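Side-chain contacts in peptide-binding protein (Photobacterium damsela subsp. piscicida, PDB 6SQX), which acts as a secreted NlpC/P60 endopeptidase that cleaves the peptidoglycan of potentially competing bacteria: residues A[53-56]-A[57-60]; A[329-332]-A[333-337]; A[346-350]-A[351-355]. All coordinates share one frame; numbering follows the deposited sequence.

Interaction 1. Residues A[53-56]-A[57-60]; sequences IRQM and NEYF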
# COMPACT_ATOMS: atom_id res chain seq x y z
N ILE A 53 11.22 -8.75 -16.71
CA ILE A 53 10.08 -7.84 -16.59
C ILE A 53 8.85 -8.43 -17.28
O ILE A 53 7.72 -8.22 -16.81
CB ILE A 53 10.43 -6.40 -17.05
CG1 ILE A 53 9.35 -5.39 -16.59
CG2 ILE A 53 10.57 -6.31 -18.56
CD1 ILE A 53 9.15 -5.30 -15.09
N ARG A 54 9.03 -9.18 -18.38
CA ARG A 54 7.89 -9.83 -19.01
C ARG A 54 7.23 -10.82 -18.05
O ARG A 54 6.00 -10.85 -17.93
CB ARG A 54 8.33 -10.54 -20.30
CG ARG A 54 7.21 -11.35 -20.92
CD ARG A 54 7.72 -12.22 -22.07
NE ARG A 54 6.76 -13.27 -22.42
CZ ARG A 54 6.84 -14.05 -23.50
NH1 ARG A 54 5.92 -14.98 -23.72
NH2 ARG A 54 7.84 -13.89 -24.36
N GLN A 55 8.03 -11.63 -17.35
CA GLN A 55 7.45 -12.56 -16.38
C GLN A 55 6.75 -11.82 -15.26
O GLN A 55 5.65 -12.20 -14.83
CB GLN A 55 8.53 -13.47 -15.80
CG GLN A 55 9.37 -14.23 -16.83
CD GLN A 55 8.53 -14.97 -17.87
OE1 GLN A 55 7.67 -15.79 -17.53
NE2 GLN A 55 8.78 -14.68 -19.16
N MET A 56 7.36 -10.72 -14.78
CA MET A 56 6.72 -9.94 -13.72
C MET A 56 5.41 -9.32 -14.22
O MET A 56 4.42 -9.25 -13.47
CB MET A 56 7.66 -8.82 -13.25
CG MET A 56 8.87 -9.33 -12.48
SD MET A 56 10.00 -7.99 -12.20
CE MET A 56 11.08 -8.71 -10.97
N ASN A 57 5.40 -8.83 -15.46
CA ASN A 57 4.19 -8.18 -15.98
C ASN A 57 3.07 -9.21 -16.18
O ASN A 57 1.91 -8.91 -15.94
CB ASN A 57 4.47 -7.50 -17.32
CG ASN A 57 5.35 -6.25 -17.24
OD1 ASN A 57 5.88 -5.83 -18.29
ND2 ASN A 57 5.50 -5.64 -16.04
N GLU A 58 3.41 -10.44 -16.62
CA GLU A 58 2.39 -11.48 -16.74
C GLU A 58 1.81 -11.81 -15.37
O GLU A 58 0.58 -11.96 -15.21
CB GLU A 58 2.99 -12.72 -17.40
CG GLU A 58 3.17 -12.52 -18.89
CD GLU A 58 3.87 -13.69 -19.55
OE1 GLU A 58 3.94 -14.76 -18.89
OE2 GLU A 58 4.33 -13.54 -20.70
N TYR A 59 2.66 -11.92 -14.35
CA TYR A 59 2.16 -12.17 -13.01
C TYR A 59 1.26 -11.03 -12.56
O TYR A 59 0.16 -11.27 -12.05
CB TYR A 59 3.31 -12.40 -12.03
CG TYR A 59 2.91 -12.67 -10.61
CD1 TYR A 59 2.23 -13.82 -10.27
CD2 TYR A 59 3.24 -11.76 -9.59
CE1 TYR A 59 1.88 -14.08 -8.95
CE2 TYR A 59 2.89 -12.01 -8.27
CZ TYR A 59 2.20 -13.18 -7.94
OH TYR A 59 1.85 -13.43 -6.64
N PHE A 60 1.70 -9.77 -12.78
CA PHE A 60 0.86 -8.63 -12.44
C PHE A 60 -0.53 -8.74 -13.07
O PHE A 60 -1.55 -8.52 -12.39
CB PHE A 60 1.55 -7.31 -12.84
CG PHE A 60 0.77 -6.08 -12.46
CD1 PHE A 60 -0.32 -5.67 -13.22
CD2 PHE A 60 1.14 -5.34 -11.33
CE1 PHE A 60 -1.08 -4.57 -12.82
CE2 PHE A 60 0.40 -4.23 -10.94
CZ PHE A 60 -0.72 -3.84 -11.70
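Arg54 NE stands 3.0 Å from Glu58 OE2 in a salt bridge that is also a hydrogen bond, nearly straight with an N-H...O angle of 173°. The acceptor meets the guanidinium at its edge and in its plane. On the carboxylate the approach is from the syn side, 31° out of its plane, and the two flat groups are turned steeply against each other. Arg54 gets there with an extended chain whose CG lies opposite the backbone N (chi1 174°), and this also leaves its CG 3.6 Å from Glu58 OE2. One residue back, Ile53 meets Asn57: Ile53 CD1 comes within 3.8 Å of Asn57 ND2, while Asn57 CG lies 3.1 Å from Ile53 O. Both pairs follow the i to i+4 spacing of helix 50-64, whose main-chain bonds of the same spacing include Asn57 N to Ile53 O (2.8 Å) and Glu58 N to Arg54 O (2.9 Å). The salt bridge joins two exposed residues, whereas Met56 and Phe60 are buried. The amide of Asn57 is positioned from outside, since ND2 donates to the carbonyls of Phe335 and Gly336 just past the end of helix 326-334. Further out, Phe60 stacks on Tyr64 and meets Trp338 edge to face, and the side chains of Met56 and Tyr59 touch Thr476 near the modelled C-terminus.

Interaction 2. Residues A[329-332]-A[333-337]; sequences KRLF and STFGI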
# COMPACT_ATOMS: atom_id res chain seq x y z
N LYS A 329 3.96 -1.22 -2.76
CA LYS A 329 3.01 -1.78 -3.71
C LYS A 329 2.68 -0.76 -4.80
O LYS A 329 2.63 -1.09 -6.00
CB LYS A 329 1.76 -2.23 -2.94
CG LYS A 329 0.65 -2.78 -3.85
CD LYS A 329 -0.52 -3.31 -3.05
CE LYS A 329 -1.72 -3.66 -3.89
NZ LYS A 329 -1.39 -4.79 -4.85
N ARG A 330 2.49 0.51 -4.41
CA ARG A 330 2.08 1.53 -5.36
C ARG A 330 3.22 1.82 -6.34
O ARG A 330 3.01 1.89 -7.56
CB ARG A 330 1.68 2.77 -4.56
CG ARG A 330 1.08 3.87 -5.42
CD ARG A 330 0.68 5.05 -4.51
NE ARG A 330 -0.00 6.05 -5.32
CZ ARG A 330 -0.38 7.23 -4.86
NH1 ARG A 330 -0.15 7.54 -3.57
NH2 ARG A 330 -0.99 8.08 -5.70
N LEU A 331 4.44 2.05 -5.82
CA LEU A 331 5.57 2.33 -6.70
C LEU A 331 5.70 1.23 -7.75
O LEU A 331 5.84 1.49 -8.96
CB LEU A 331 6.87 2.44 -5.89
CG LEU A 331 8.19 2.44 -6.71
CD1 LEU A 331 8.28 3.75 -7.46
CD2 LEU A 331 9.42 2.20 -5.82
N PHE A 332 5.67 -0.04 -7.31
CA PHE A 332 5.94 -1.12 -8.24
C PHE A 332 4.82 -1.30 -9.25
O PHE A 332 5.07 -1.76 -10.38
CB PHE A 332 6.27 -2.41 -7.47
CG PHE A 332 7.70 -2.45 -7.00
CD1 PHE A 332 8.72 -2.76 -7.89
CD2 PHE A 332 8.03 -2.12 -5.67
CE1 PHE A 332 10.07 -2.79 -7.49
CE2 PHE A 332 9.38 -2.13 -5.26
CZ PHE A 332 10.40 -2.48 -6.18
N SER A 333 3.58 -0.93 -8.87
CA SER A 333 2.44 -1.09 -9.78
C SER A 333 2.64 -0.29 -11.06
O SER A 333 2.21 -0.72 -12.13
CB SER A 333 1.11 -0.74 -9.10
OG SER A 333 0.99 0.67 -8.85
N THR A 334 3.26 0.89 -10.96
CA THR A 334 3.53 1.74 -12.13
C THR A 334 4.36 1.01 -13.18
O THR A 334 4.24 1.28 -14.39
CB THR A 334 4.30 2.96 -11.63
OG1 THR A 334 3.42 3.68 -10.76
CG2 THR A 334 4.77 3.89 -12.74
N PHE A 335 5.18 0.06 -12.74
CA PHE A 335 6.07 -0.73 -13.58
C PHE A 335 5.48 -2.11 -13.92
O PHE A 335 6.19 -2.94 -14.50
CB PHE A 335 7.42 -0.87 -12.87
CG PHE A 335 8.09 0.46 -12.65
CD1 PHE A 335 8.80 1.06 -13.70
CD2 PHE A 335 7.95 1.12 -11.44
CE1 PHE A 335 9.39 2.30 -13.53
CE2 PHE A 335 8.55 2.38 -11.25
CZ PHE A 335 9.24 2.98 -12.32
N GLY A 336 4.23 -2.38 -13.51
CA GLY A 336 3.68 -3.71 -13.74
C GLY A 336 4.34 -4.80 -12.92
O GLY A 336 4.48 -5.93 -13.41
N ILE A 337 4.73 -4.50 -11.69
CA ILE A 337 5.30 -5.46 -10.77
C ILE A 337 4.36 -5.50 -9.58
O ILE A 337 4.07 -4.44 -9.00
CB ILE A 337 6.71 -5.05 -10.34
CG1 ILE A 337 7.63 -5.03 -11.57
CG2 ILE A 337 7.22 -6.00 -9.26
CD1 ILE A 337 9.04 -4.50 -11.27
O HOH W 1 2.43 -3.66 -6.95
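Ser333 OG donates to Arg330 O at 2.7 Å, one turn back in helix 326-334. Its hydroxyl sits between its own backbone N and carbonyl carbon (chi1 70°), which turns OG back toward the preceding turn. The backbone N of Ser333 bonds Lys329 O at 3.0 Å. At Thr334 the regular pattern is fading: its N makes just a weak bond to Leu331 O, while CB packs against that oxygen. Phe335 presents its ring edge to the same carbonyl, CD2 standing 3.3 Å from Leu331 O, and its CE2 touches Leu331 CD1 at 4.0 Å. Gly336, with a positive phi of 68°, ends the helix in a Schellman motif: its N bonds Ser333 O, and Ile337 N bonds Phe332 O at 3.1 Å. Phe335 N also donates to Phe332 O, at 3.0 Å; these two donors come from opposite faces of the carbonyl plane, so the oxygen is held from both. The side chain of Ile337 then folds back, its CD1 reaching the edge of the Phe332 ring at CD1, 3.8 Å away. A water donating to both Lys329 O and Ile337 O ties the departing chain to the helix. Around this buried helix end, Leu331 and Phe332 pack on Leu398 of strand 395-405, Leu331 and Phe335 on Gln304 of helix 298-308, and Ile337 on Ile53 and Met56 of helix 50-64.

Interaction 3. Residues A[346-350]-A[351-355]; sequences QANYA and GQIYS. With EDO (1,2-ethanediol), chain F.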
# COMPACT_ATOMS: atom_id res chain seq x y z
N GLN A 346 4.15 -9.17 1.71
CA GLN A 346 5.23 -8.79 0.80
C GLN A 346 6.50 -9.56 1.14
O GLN A 346 7.12 -10.18 0.25
CB GLN A 346 5.49 -7.27 0.88
CG GLN A 346 4.31 -6.46 0.33
CD GLN A 346 4.54 -4.97 0.41
OE1 GLN A 346 5.43 -4.51 1.10
NE2 GLN A 346 3.68 -4.22 -0.27
N ALA A 347 6.87 -9.57 2.43
CA ALA A 347 8.12 -10.20 2.84
C ALA A 347 8.12 -11.69 2.53
O ALA A 347 9.15 -12.24 2.15
CB ALA A 347 8.35 -9.99 4.33
N ASN A 348 6.97 -12.35 2.69
CA ASN A 348 6.91 -13.80 2.55
C ASN A 348 6.49 -14.28 1.17
O ASN A 348 6.83 -15.42 0.80
CB ASN A 348 5.99 -14.36 3.64
CG ASN A 348 6.68 -14.37 4.98
OD1 ASN A 348 7.37 -15.34 5.32
ND2 ASN A 348 6.49 -13.32 5.77
N TYR A 349 5.78 -13.47 0.39
CA TYR A 349 5.20 -13.97 -0.86
C TYR A 349 5.62 -13.21 -2.10
O TYR A 349 5.25 -13.62 -3.21
CB TYR A 349 3.66 -14.03 -0.79
CG TYR A 349 3.20 -14.98 0.31
CD1 TYR A 349 3.19 -16.36 0.11
CD2 TYR A 349 2.78 -14.49 1.55
CE1 TYR A 349 2.82 -17.20 1.13
CE2 TYR A 349 2.43 -15.34 2.57
CZ TYR A 349 2.42 -16.70 2.34
OH TYR A 349 2.05 -17.55 3.36
N ALA A 350 6.35 -12.11 -1.96
CA ALA A 350 6.89 -11.48 -3.15
C ALA A 350 8.19 -12.13 -3.62
O ALA A 350 8.68 -11.81 -4.71
CB ALA A 350 7.11 -9.97 -2.91
N GLY A 351 8.76 -13.00 -2.81
CA GLY A 351 9.99 -13.70 -3.14
C GLY A 351 10.29 -14.66 -2.02
O GLY A 351 9.49 -14.81 -1.10
N GLN A 352 11.45 -15.32 -2.11
CA GLN A 352 11.91 -16.22 -1.06
C GLN A 352 12.49 -15.38 0.09
O GLN A 352 13.53 -14.74 -0.07
CB GLN A 352 12.99 -17.13 -1.64
CG GLN A 352 13.76 -17.87 -0.61
CD GLN A 352 12.91 -18.86 0.13
OE1 GLN A 352 12.39 -19.81 -0.47
NE2 GLN A 352 12.76 -18.66 1.45
N ILE A 353 11.83 -15.42 1.25
CA ILE A 353 12.30 -14.63 2.39
C ILE A 353 13.60 -15.22 2.92
O ILE A 353 13.80 -16.45 2.95
CB ILE A 353 11.22 -14.57 3.48
CG1 ILE A 353 11.56 -13.46 4.49
CG2 ILE A 353 11.05 -15.92 4.21
CD1 ILE A 353 10.40 -13.14 5.42
N TYR A 354 14.50 -14.35 3.34
CA TYR A 354 15.74 -14.72 4.02
C TYR A 354 15.70 -14.06 5.38
O TYR A 354 15.84 -12.83 5.49
CB TYR A 354 16.95 -14.26 3.21
CG TYR A 354 18.25 -14.55 3.90
CD1 TYR A 354 18.64 -15.86 4.17
CD2 TYR A 354 19.10 -13.52 4.28
CE1 TYR A 354 19.83 -16.13 4.80
CE2 TYR A 354 20.31 -13.79 4.92
CZ TYR A 354 20.66 -15.09 5.19
OH TYR A 354 21.85 -15.37 5.81
N SER A 355 15.50 -14.86 6.43
CA SER A 355 15.41 -14.35 7.79
C SER A 355 16.79 -14.27 8.43
O SER A 355 17.56 -15.24 8.43
CB SER A 355 14.51 -15.24 8.65
OG SER A 355 14.71 -14.98 10.03
C1 EDO F . 7.93 -10.15 -8.84
O1 EDO F . 6.83 -10.55 -9.66
C2 EDO F . 7.44 -9.74 -7.46
O2 EDO F . 7.07 -10.89 -6.69
O HOH W 2 9.23 -16.82 1.35
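The turn from helix 343-349 into strand 353-355, an edge strand of the six-stranded antiparallel sheet in the NlpC/P60 region, brings Ile353 back against Ala347 and Asn348. Ile353 CD1 touches Ala347 CB at 3.9 Å, while Ile353 CB rests 3.4 Å from Ala347 O. This placement follows from the first torsion of Ile353: CG1 points opposite the backbone N (chi1 -165°), and with the chain extended beyond it the terminal methyl meets the Asn348 amide as well. There the nearest approach is from Ile353 CD1 to Asn348 OD1, 3.7 Å. The same amide is held at its other end by ND2, which donates to Phe344 O one turn earlier.

Leading into the turn, Ala350 N bonds Gln346 O at 3.0 Å, after which Gly351 runs almost fully extended. A water spans the turn, donating to Asn348 O (2.8 Å) and accepting from Ile353 N (3.0 Å), and so links Asn348 to Ile353 without direct main-chain bonding between them. Beyond Gly351, Gln352 NE2 reaches forward to the next carbonyl, Ile353 O, along a nearly straight bond of 169°. A 1,2-ethanediol, probably from the crystallisation liquor, donates through O2 to Ala350 O at 2.7 Å and is also bonded to Thr476 OG1.

Ala347 O, against which Ile353 packs, accepts from Thr471 OG1 on the adjoining strand 467-472. The side chains meet across the turn by van der Waals contact, methyl to methyl at Ala347 and methyl to amide at Asn348. The carbonyls of Ala347 and Asn348 take a threonine hydroxyl and a water in place of helix amides; at Ala350 O the diol fills that role in this crystal, where water would probably serve otherwise.

Overall arrangement
Interactions 1 and 2, with centres about 11 Å apart, join where Asn57 ND2 lies 2.8 Å from Gly336 O, a probable hydrogen bond, and where Phe60 CB packs 3.3 Å from the same oxygen. Interactions 2 and 3 lie on successive helices with centres about 17 Å apart, and meet at Lys329 CB and Gln346 NE2 (3.8 Å). Interactions 1 and 3 do not touch; their nearest atoms are about 5 Å apart. One ethanediol lies among all three, bonded to Ala350 and about 4 Å from Met56 and Ile337. Cys324, found oxidised to cysteinesulfonic acid and probably the family's nucleophile, immediately precedes Ser325, whose carbonyl Gln346 binds.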